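Local coordinates for protein beta-lactamase Mb2281c (Mycobacterium bovis, PDB 3I7J) that probably hydrolyses beta-lactams or related substrates with an active-site serine, in the manner of beta-lactamases and penicillin-binding proteins, at residues P44-A49 against Y102-L107; A157-D162 against G232-D237; L242-L247 against D265-E270. All coordinates share one frame; numbering follows the deposited sequence.

How the contacts relate
After the first strands, helix 42-56 supplies the first half of contact 1, which closes a loop of 52 residues when helix 101-115 packs against it. Contact 2 closes a longer loop of 69 residues, from helix 153-164 to strand 232-237. Contact 3 spans 17 residues, from strand 242-248 to the last helix, 256-271. The three follow in series; none nests or crosses. Contacts 1 and 2 meet at a salt bridge, Arg48 NE to Asp162 OD2 at 3.0 Å, and where Phe159 packs on Pro44, Leu45 and Arg48. Contacts 2 and 3 each use one of two neighbouring antiparallel strands. Contact 1 thus joins two helices, contact 2 ties the helical region to the sheet, and contact 3 covers the sheet's other face.

Contact 1 (P44-A49 against Y102-L107); sequences PLVARA and YGFTVL
With chi1 at 174°, Val46 sets CG1 opposite its own backbone N and brings that methyl, together with CB, to the Phe104 ring; a chi1 of -98° on Phe104, off the usual staggered values, swings the ring out to meet them. This is helix-helix packing in the helical part of the beta-lactamase fold, between helices 42-56 and 101-115. The two short segments run roughly parallel, 32° apart, with axes 11.0 Å from each other, a wide spacing that a large aromatic residue can bridge. Phe104 CD2 lies 3.9 Å from Val46 CG1 and 4.0 Å from Val46 CB, the two side chains sliding past one another in opposite directions. Ala47 suits the next position because its small CB lets the ring come close to the helix backbone: Phe104 CE2 is 4.2 Å from Ala47 N. The Phe104 ring also meets that of His78, planes nearly parallel, and touches the probable active site, where Ser40 and Lys43 match the SxxK pattern of serine beta-lactamases and Tyr99 is placed as in the (S/Y)xN element. Leu107, one helical turn after Phe104, adds CD2 near Val46 CG1; that same CD2 methyl sits 4.3 Å above the centre of the Phe104 ring.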
loop_
_atom_site.group_PDB
_atom_site.type_symbol
_atom_site.label_atom_id
_atom_site.label_comp_id
_atom_site.label_asym_id
_atom_site.label_seq_id
_atom_site.Cartn_x
_atom_site.Cartn_y
_atom_site.Cartn_z
ATOM N N PRO A 44 1.910 -1.868 1.517
ATOM C CA PRO A 44 2.883 -1.064 0.767
ATOM C C PRO A 44 4.260 -1.071 1.440
ATOM O O PRO A 44 5.296 -1.022 0.766
ATOM C CB PRO A 44 2.243 0.327 0.747
ATOM C CG PRO A 44 0.769 0.016 0.802
ATOM C CD PRO A 44 0.721 -1.071 1.861
ATOM N N LEU A 45 4.271 -1.145 2.768
ATOM C CA LEU A 45 5.530 -1.161 3.511
ATOM C C LEU A 45 6.260 -2.479 3.262
ATOM O O LEU A 45 7.464 -2.496 2.989
ATOM C CB LEU A 45 5.271 -0.982 5.013
ATOM C CG LEU A 45 4.623 0.330 5.470
ATOM C CD1 LEU A 45 4.391 0.279 6.972
ATOM C CD2 LEU A 45 5.531 1.515 5.125
ATOM N N VAL A 46 5.529 -3.584 3.355
ATOM C CA VAL A 46 6.114 -4.898 3.136
ATOM C C VAL A 46 6.541 -5.027 1.680
ATOM O O VAL A 46 7.600 -5.590 1.383
ATOM C CB VAL A 46 5.105 -6.023 3.491
ATOM C CG1 VAL A 46 5.674 -7.387 3.120
ATOM C CG2 VAL A 46 4.790 -5.977 4.981
ATOM N N ALA A 47 5.720 -4.506 0.773
ATOM C CA ALA A 47 6.038 -4.561 -0.654
ATOM C C ALA A 47 7.345 -3.822 -0.944
ATOM O O ALA A 47 8.172 -4.294 -1.728
ATOM C CB ALA A 47 4.916 -3.945 -1.464
ATOM N N ARG A 48 7.531 -2.664 -0.316
ATOM C CA ARG A 48 8.747 -1.899 -0.552
ATOM C C ARG A 48 9.949 -2.656 -0.001
ATOM O O ARG A 48 11.050 -2.595 -0.561
ATOM C CB ARG A 48 8.658 -0.520 0.095
ATOM C CG ARG A 48 9.739 0.439 -0.378
ATOM C CD ARG A 48 9.634 0.657 -1.871
ATOM N NE ARG A 48 9.859 2.049 -2.242
ATOM C CZ ARG A 48 9.508 2.559 -3.414
ATOM N NH1 ARG A 48 9.749 3.831 -3.683
ATOM N NH2 ARG A 48 8.906 1.787 -4.315
ATOM N N ALA A 49 9.734 -3.369 1.100
ATOM C CA ALA A 49 10.795 -4.159 1.710
ATOM C C ALA A 49 11.164 -5.306 0.763
ATOM O O ALA A 49 12.345 -5.630 0.596
ATOM C CB ALA A 49 10.332 -4.708 3.055
ATOM N N TYR A 102 -2.476 -14.091 3.147
ATOM C CA TYR A 102 -1.521 -15.182 3.258
ATOM C C TYR A 102 -0.458 -15.106 2.166
ATOM O O TYR A 102 0.669 -15.563 2.360
ATOM C CB TYR A 102 -2.237 -16.542 3.238
ATOM C CG TYR A 102 -1.321 -17.705 3.558
ATOM C CD1 TYR A 102 -0.786 -18.491 2.543
ATOM C CD2 TYR A 102 -0.921 -17.964 4.873
ATOM C CE1 TYR A 102 0.132 -19.500 2.821
ATOM C CE2 TYR A 102 0.002 -18.977 5.163
ATOM C CZ TYR A 102 0.525 -19.736 4.131
ATOM O OH TYR A 102 1.455 -20.720 4.394
ATOM N N GLY A 103 -0.818 -14.524 1.024
ATOM C CA GLY A 103 0.143 -14.365 -0.050
ATOM C C GLY A 103 1.298 -13.506 0.448
ATOM O O GLY A 103 2.451 -13.745 0.092
ATOM N N PHE A 104 1.005 -12.513 1.285
ATOM C CA PHE A 104 2.060 -11.654 1.807
ATOM C C PHE A 104 2.846 -12.338 2.917
ATOM O O PHE A 104 4.001 -11.993 3.159
ATOM C CB PHE A 104 1.497 -10.308 2.297
ATOM C CG PHE A 104 1.629 -9.190 1.287
ATOM C CD1 PHE A 104 1.243 -9.383 -0.039
ATOM C CD2 PHE A 104 2.135 -7.948 1.661
ATOM C CE1 PHE A 104 1.359 -8.358 -0.984
ATOM C CE2 PHE A 104 2.255 -6.910 0.726
ATOM C CZ PHE A 104 1.867 -7.121 -0.597
ATOM N N THR A 105 2.240 -13.308 3.593
ATOM C CA THR A 105 2.977 -14.011 4.636
ATOM C C THR A 105 4.008 -14.903 3.962
ATOM O O THR A 105 5.127 -15.021 4.447
ATOM C CB THR A 105 2.073 -14.890 5.523
ATOM O OG1 THR A 105 1.423 -15.863 4.706
ATOM C CG2 THR A 105 1.031 -14.047 6.226
ATOM N N VAL A 106 3.634 -15.537 2.849
ATOM C CA VAL A 106 4.582 -16.393 2.135
ATOM C C VAL A 106 5.713 -15.514 1.600
ATOM O O VAL A 106 6.879 -15.925 1.569
ATOM C CB VAL A 106 3.915 -17.169 0.969
ATOM C CG1 VAL A 106 4.960 -18.038 0.252
ATOM C CG2 VAL A 106 2.810 -18.072 1.515
ATOM N N LEU A 107 5.360 -14.293 1.204
ATOM C CA LEU A 107 6.330 -13.326 0.689
ATOM C C LEU A 107 7.326 -12.961 1.790
ATOM O O LEU A 107 8.539 -13.028 1.590
ATOM C CB LEU A 107 5.616 -12.061 0.213
ATOM C CG LEU A 107 6.510 -10.905 -0.242
ATOM C CD1 LEU A 107 7.305 -11.337 -1.467
ATOM C CD2 LEU A 107 5.642 -9.692 -0.575
#

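Contact 2 (A157-D162 against G232-D237)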
loop_
_atom_site.group_PDB
_atom_site.type_symbol
_atom_site.label_atom_id
_atom_site.label_comp_id
_atom_site.label_asym_id
_atom_site.label_seq_id
_atom_site.Cartn_x
_atom_site.Cartn_y
_atom_site.Cartn_z
ATOM N N ALA A 157 4.109 9.928 5.949
ATOM C CA ALA A 157 4.335 11.104 5.112
ATOM C C ALA A 157 5.714 10.980 4.470
ATOM O O ALA A 157 5.890 11.281 3.289
ATOM C CB ALA A 157 4.262 12.368 5.960
ATOM N N VAL A 158 6.685 10.543 5.267
ATOM C CA VAL A 158 8.050 10.337 4.801
ATOM C C VAL A 158 8.034 9.211 3.765
ATOM O O VAL A 158 8.695 9.296 2.728
ATOM C CB VAL A 158 8.982 9.935 5.974
ATOM C CG1 VAL A 158 10.369 9.591 5.452
ATOM C CG2 VAL A 158 9.067 11.075 6.989
ATOM N N PHE A 159 7.269 8.158 4.048
ATOM C CA PHE A 159 7.163 7.021 3.137
ATOM C C PHE A 159 6.602 7.491 1.801
ATOM O O PHE A 159 7.142 7.160 0.739
ATOM C CB PHE A 159 6.267 5.929 3.736
ATOM C CG PHE A 159 6.275 4.646 2.951
ATOM C CD1 PHE A 159 7.452 3.908 2.800
ATOM C CD2 PHE A 159 5.114 4.175 2.354
ATOM C CE1 PHE A 159 7.472 2.718 2.066
ATOM C CE2 PHE A 159 5.125 2.986 1.618
ATOM C CZ PHE A 159 6.313 2.255 1.475
ATOM N N ALA A 160 5.533 8.281 1.857
ATOM C CA ALA A 160 4.913 8.812 0.640
ATOM C C ALA A 160 5.955 9.575 -0.178
ATOM O O ALA A 160 5.881 9.620 -1.407
ATOM C CB ALA A 160 3.745 9.738 1.003
ATOM N N GLY A 161 6.924 10.172 0.513
ATOM C CA GLY A 161 7.967 10.907 -0.177
ATOM C C GLY A 161 8.807 9.964 -1.021
ATOM O O GLY A 161 9.213 10.288 -2.140
ATOM N N ASP A 162 9.055 8.776 -0.483
ATOM C CA ASP A 162 9.845 7.773 -1.177
ATOM C C ASP A 162 9.057 7.234 -2.372
ATOM O O ASP A 162 9.637 6.821 -3.376
ATOM C CB ASP A 162 10.195 6.635 -0.216
ATOM C CG ASP A 162 11.248 5.708 -0.771
ATOM O OD1 ASP A 162 12.390 6.164 -0.970
ATOM O OD2 ASP A 162 10.940 4.524 -1.008
ATOM N N GLY A 232 -7.853 3.621 7.182
ATOM C CA GLY A 232 -6.726 4.457 6.808
ATOM C C GLY A 232 -6.351 4.166 5.365
ATOM O O GLY A 232 -6.730 3.127 4.830
ATOM N N PHE A 233 -5.626 5.072 4.719
ATOM C CA PHE A 233 -5.232 4.839 3.345
ATOM C C PHE A 233 -4.090 5.740 2.892
ATOM O O PHE A 233 -3.744 6.728 3.547
ATOM C CB PHE A 233 -6.430 5.021 2.391
ATOM C CG PHE A 233 -6.848 6.464 2.172
ATOM C CD1 PHE A 233 -6.062 7.340 1.422
ATOM C CD2 PHE A 233 -8.049 6.933 2.695
ATOM C CE1 PHE A 233 -6.473 8.664 1.196
ATOM C CE2 PHE A 233 -8.467 8.250 2.476
ATOM C CZ PHE A 233 -7.680 9.117 1.725
ATOM N N ILE A 234 -3.502 5.381 1.761
ATOM C CA ILE A 234 -2.440 6.170 1.188
ATOM C C ILE A 234 -2.476 6.027 -0.322
ATOM O O ILE A 234 -2.580 4.924 -0.852
ATOM C CB ILE A 234 -1.041 5.735 1.703
ATOM C CG1 ILE A 234 0.049 6.530 0.967
ATOM C CG2 ILE A 234 -0.819 4.232 1.475
ATOM C CD1 ILE A 234 1.464 6.295 1.519
ATOM N N TRP A 235 -2.453 7.157 -1.012
ATOM C CA TRP A 235 -2.393 7.127 -2.455
ATOM C C TRP A 235 -1.372 8.149 -2.896
ATOM O O TRP A 235 -1.136 9.157 -2.223
ATOM C CB TRP A 235 -3.766 7.350 -3.130
ATOM C CG TRP A 235 -4.510 8.638 -2.855
ATOM C CD1 TRP A 235 -5.711 8.757 -2.209
ATOM C CD2 TRP A 235 -4.179 9.952 -3.321
ATOM N NE1 TRP A 235 -6.149 10.057 -2.254
ATOM C CE2 TRP A 235 -5.229 10.813 -2.932
ATOM C CE3 TRP A 235 -3.100 10.487 -4.038
ATOM C CZ2 TRP A 235 -5.231 12.187 -3.233
ATOM C CZ3 TRP A 235 -3.101 11.849 -4.337
ATOM C CH2 TRP A 235 -4.160 12.681 -3.937
ATOM N N VAL A 236 -0.740 7.840 -4.019
ATOM C CA VAL A 236 0.291 8.670 -4.614
ATOM C C VAL A 236 -0.153 8.817 -6.054
ATOM O O VAL A 236 -0.389 7.821 -6.730
ATOM C CB VAL A 236 1.655 7.946 -4.582
ATOM C CG1 VAL A 236 2.757 8.858 -5.095
ATOM C CG2 VAL A 236 1.952 7.474 -3.164
ATOM N N ASP A 237 -0.288 10.048 -6.524
ATOM C CA ASP A 237 -0.718 10.262 -7.896
ATOM C C ASP A 237 0.479 10.818 -8.668
ATOM O O ASP A 237 0.831 11.980 -8.507
ATOM C CB ASP A 237 -1.889 11.253 -7.910
ATOM C CG ASP A 237 -2.538 11.368 -9.269
ATOM O OD1 ASP A 237 -1.798 11.341 -10.278
ATOM O OD2 ASP A 237 -3.782 11.505 -9.327
#
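Helix 153-164 lies on one face of the main antiparallel sheet, and here it meets strand 232-237 through Ile234, whose CD1 methyl reaches both Ala160 and Phe159. Ile234 CD1 is 4.2 Å from Ala160 CB and 4.3 Å from Phe159 CD2. The Ile234 chain is fully extended, with CG1 opposite the backbone N (chi1 175°) and CD1 continuing outward (chi2 173°), which gives this branched residue the length to cross from strand to helix. The CD1 methyl arrives at the edge of the Phe159 ring, near its plane. This helix-on-sheet packing joins the helical region to the sheet, as in the beta-lactamase and penicillin-binding-protein fold. Ala160 does not aim its CB straight at the strand, but its small size lets the backbones approach, Ala160 CA lying 7.0 Å from Val236 CA, and it also packs on Ala243 of the next strand. Val236, like Ile234, points its CB bond toward the helix, and its side chain packs on Leu163 and Leu164 farther along. Phe159 packs as well on Val127 and Leu131, so one ring touches both the strand and helix 119-131. Phe233 and Trp235 serve the other face of the sheet, where Trp235 NE1 is hydrogen-bonded to Ser264 OG.

Contact 3 (L242-L247 against D265-E270); sequences LALVVL and DAVLAE
Val267 and Leu268 are the helix residues that meet Leu242 and Leu244 of the strand, in a buried contact carried mainly by apolar side chains. Taken from its start, the segment begins with Asp265, which stays clear of the strand; its carboxylate oxygens accept hydrogen bonds from the backbone N atoms of Glu217 and Cys218, tying the helix to the loop before strand 224-228. Its carbonyl also receives Ala269 N at 2.9 Å from Asp265 O, an ordinary turn of helix. Val267 comes next on the inner side, its CB bond directed toward the strand. Its CG2 methyl lies 4.3 Å from Leu244 CD1, a loose meeting of branched side chains, and its carbonyl oxygen, Val267 O, has Leu242 CD2 beside it at 4.1 Å. In this way the last helix, 256-271, lies on the face of the antiparallel sheet opposite helix 153-164, as the C-terminal helix does in the beta-lactamase and penicillin-binding-protein fold. Helix and strand segments run roughly antiparallel, at 146°, with axes 9.7 Å apart, a gap that leucine and valine suit because their branched ends fill it without polar atoms. Leu268 follows, its CB bond pointing neither at the strand nor away from it, though the end of the side chain comes nearer and packs on Trp235. Leu242 CD2 lies 4.5 Å from Leu268 CA; the chi1 of Leu242, -125°, is close to eclipsed and carries the methyl over the helix backbone. Glu270 ends the segment at the surface, and its OE1 accepts a hydrogen bond from Ala3 N near the chain's start.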
loop_
_atom_site.group_PDB
_atom_site.type_symbol
_atom_site.label_atom_id
_atom_site.label_comp_id
_atom_site.label_asym_id
_atom_site.label_seq_id
_atom_site.Cartn_x
_atom_site.Cartn_y
_atom_site.Cartn_z
ATOM N N LEU A 242 1.390 14.199 -6.383
ATOM C CA LEU A 242 0.911 14.501 -5.039
ATOM C C LEU A 242 0.596 13.197 -4.303
ATOM O O LEU A 242 0.295 12.179 -4.929
ATOM C CB LEU A 242 -0.354 15.358 -5.134
ATOM C CG LEU A 242 -0.453 16.707 -4.419
ATOM C CD1 LEU A 242 0.783 17.551 -4.656
ATOM C CD2 LEU A 242 -1.699 17.420 -4.927
ATOM N N ALA A 243 0.659 13.235 -2.976
ATOM C CA ALA A 243 0.360 12.064 -2.161
ATOM C C ALA A 243 -0.551 12.473 -1.013
ATOM O O ALA A 243 -0.476 13.598 -0.514
ATOM C CB ALA A 243 1.645 11.457 -1.611
ATOM N N LEU A 244 -1.420 11.561 -0.600
ATOM C CA LEU A 244 -2.323 11.846 0.503
ATOM C C LEU A 244 -2.331 10.680 1.459
ATOM O O LEU A 244 -2.475 9.533 1.048
ATOM C CB LEU A 244 -3.750 12.106 -0.003
ATOM C CG LEU A 244 -4.842 12.194 1.077
ATOM C CD1 LEU A 244 -4.549 13.337 2.042
ATOM C CD2 LEU A 244 -6.202 12.387 0.414
ATOM N N VAL A 245 -2.149 10.981 2.736
ATOM C CA VAL A 245 -2.163 9.965 3.772
ATOM C C VAL A 245 -3.292 10.299 4.744
ATOM O O VAL A 245 -3.372 11.425 5.236
ATOM C CB VAL A 245 -0.839 9.945 4.572
ATOM C CG1 VAL A 245 -1.021 9.138 5.844
ATOM C CG2 VAL A 245 0.285 9.333 3.727
ATOM N N VAL A 246 -4.178 9.338 4.997
ATOM C CA VAL A 246 -5.264 9.539 5.952
ATOM C C VAL A 246 -5.373 8.340 6.886
ATOM O O VAL A 246 -5.501 7.200 6.437
ATOM C CB VAL A 246 -6.652 9.745 5.272
ATOM C CG1 VAL A 246 -7.745 9.762 6.341
ATOM C CG2 VAL A 246 -6.685 11.067 4.507
ATOM N N LEU A 247 -5.315 8.610 8.186
ATOM C CA LEU A 247 -5.434 7.574 9.209
ATOM C C LEU A 247 -6.504 7.986 10.217
ATOM O O LEU A 247 -6.463 9.098 10.755
ATOM C CB LEU A 247 -4.099 7.370 9.935
ATOM C CG LEU A 247 -2.893 6.889 9.115
ATOM C CD1 LEU A 247 -1.687 6.758 10.040
ATOM C CD2 LEU A 247 -3.199 5.556 8.439
ATOM N N ASP A 265 -10.418 14.517 -3.964
ATOM C CA ASP A 265 -10.582 15.505 -5.025
ATOM C C ASP A 265 -10.374 16.917 -4.488
ATOM O O ASP A 265 -9.907 17.799 -5.217
ATOM C CB ASP A 265 -11.951 15.364 -5.695
ATOM C CG ASP A 265 -12.087 14.052 -6.458
ATOM O OD1 ASP A 265 -11.095 13.626 -7.086
ATOM O OD2 ASP A 265 -13.178 13.452 -6.433
ATOM N N ALA A 266 -10.698 17.124 -3.212
ATOM C CA ALA A 266 -10.503 18.427 -2.589
ATOM C C ALA A 266 -9.000 18.688 -2.513
ATOM O O ALA A 266 -8.527 19.782 -2.828
ATOM C CB ALA A 266 -11.118 18.445 -1.189
ATOM N N VAL A 267 -8.249 17.669 -2.109
ATOM C CA VAL A 267 -6.802 17.796 -2.017
ATOM C C VAL A 267 -6.171 18.016 -3.401
ATOM O O VAL A 267 -5.283 18.852 -3.549
ATOM C CB VAL A 267 -6.185 16.556 -1.309
ATOM C CG1 VAL A 267 -4.680 16.499 -1.523
ATOM C CG2 VAL A 267 -6.472 16.646 0.189
ATOM N N LEU A 268 -6.634 17.289 -4.411
ATOM C CA LEU A 268 -6.084 17.468 -5.746
ATOM C C LEU A 268 -6.368 18.869 -6.277
ATOM O O LEU A 268 -5.474 19.535 -6.781
ATOM C CB LEU A 268 -6.670 16.441 -6.714
ATOM C CG LEU A 268 -6.259 14.979 -6.531
ATOM C CD1 LEU A 268 -7.159 14.109 -7.378
ATOM C CD2 LEU A 268 -4.796 14.775 -6.894
ATOM N N ALA A 269 -7.614 19.312 -6.169
ATOM C CA ALA A 269 -7.991 20.627 -6.662
ATOM C C ALA A 269 -7.220 21.767 -5.988
ATOM O O ALA A 269 -6.885 22.753 -6.633
ATOM C CB ALA A 269 -9.493 20.841 -6.487
ATOM N N GLU A 270 -6.932 21.629 -4.700
ATOM C CA GLU A 270 -6.226 22.677 -3.973
ATOM C C GLU A 270 -4.699 22.661 -4.062
ATOM O O GLU A 270 -4.079 23.716 -4.170
ATOM C CB GLU A 270 -6.666 22.658 -2.499
ATOM C CG GLU A 270 -5.754 23.426 -1.549
ATOM C CD GLU A 270 -6.328 23.555 -0.139
ATOM O OE1 GLU A 270 -6.953 22.592 0.358
ATOM O OE2 GLU A 270 -6.138 24.620 0.487
#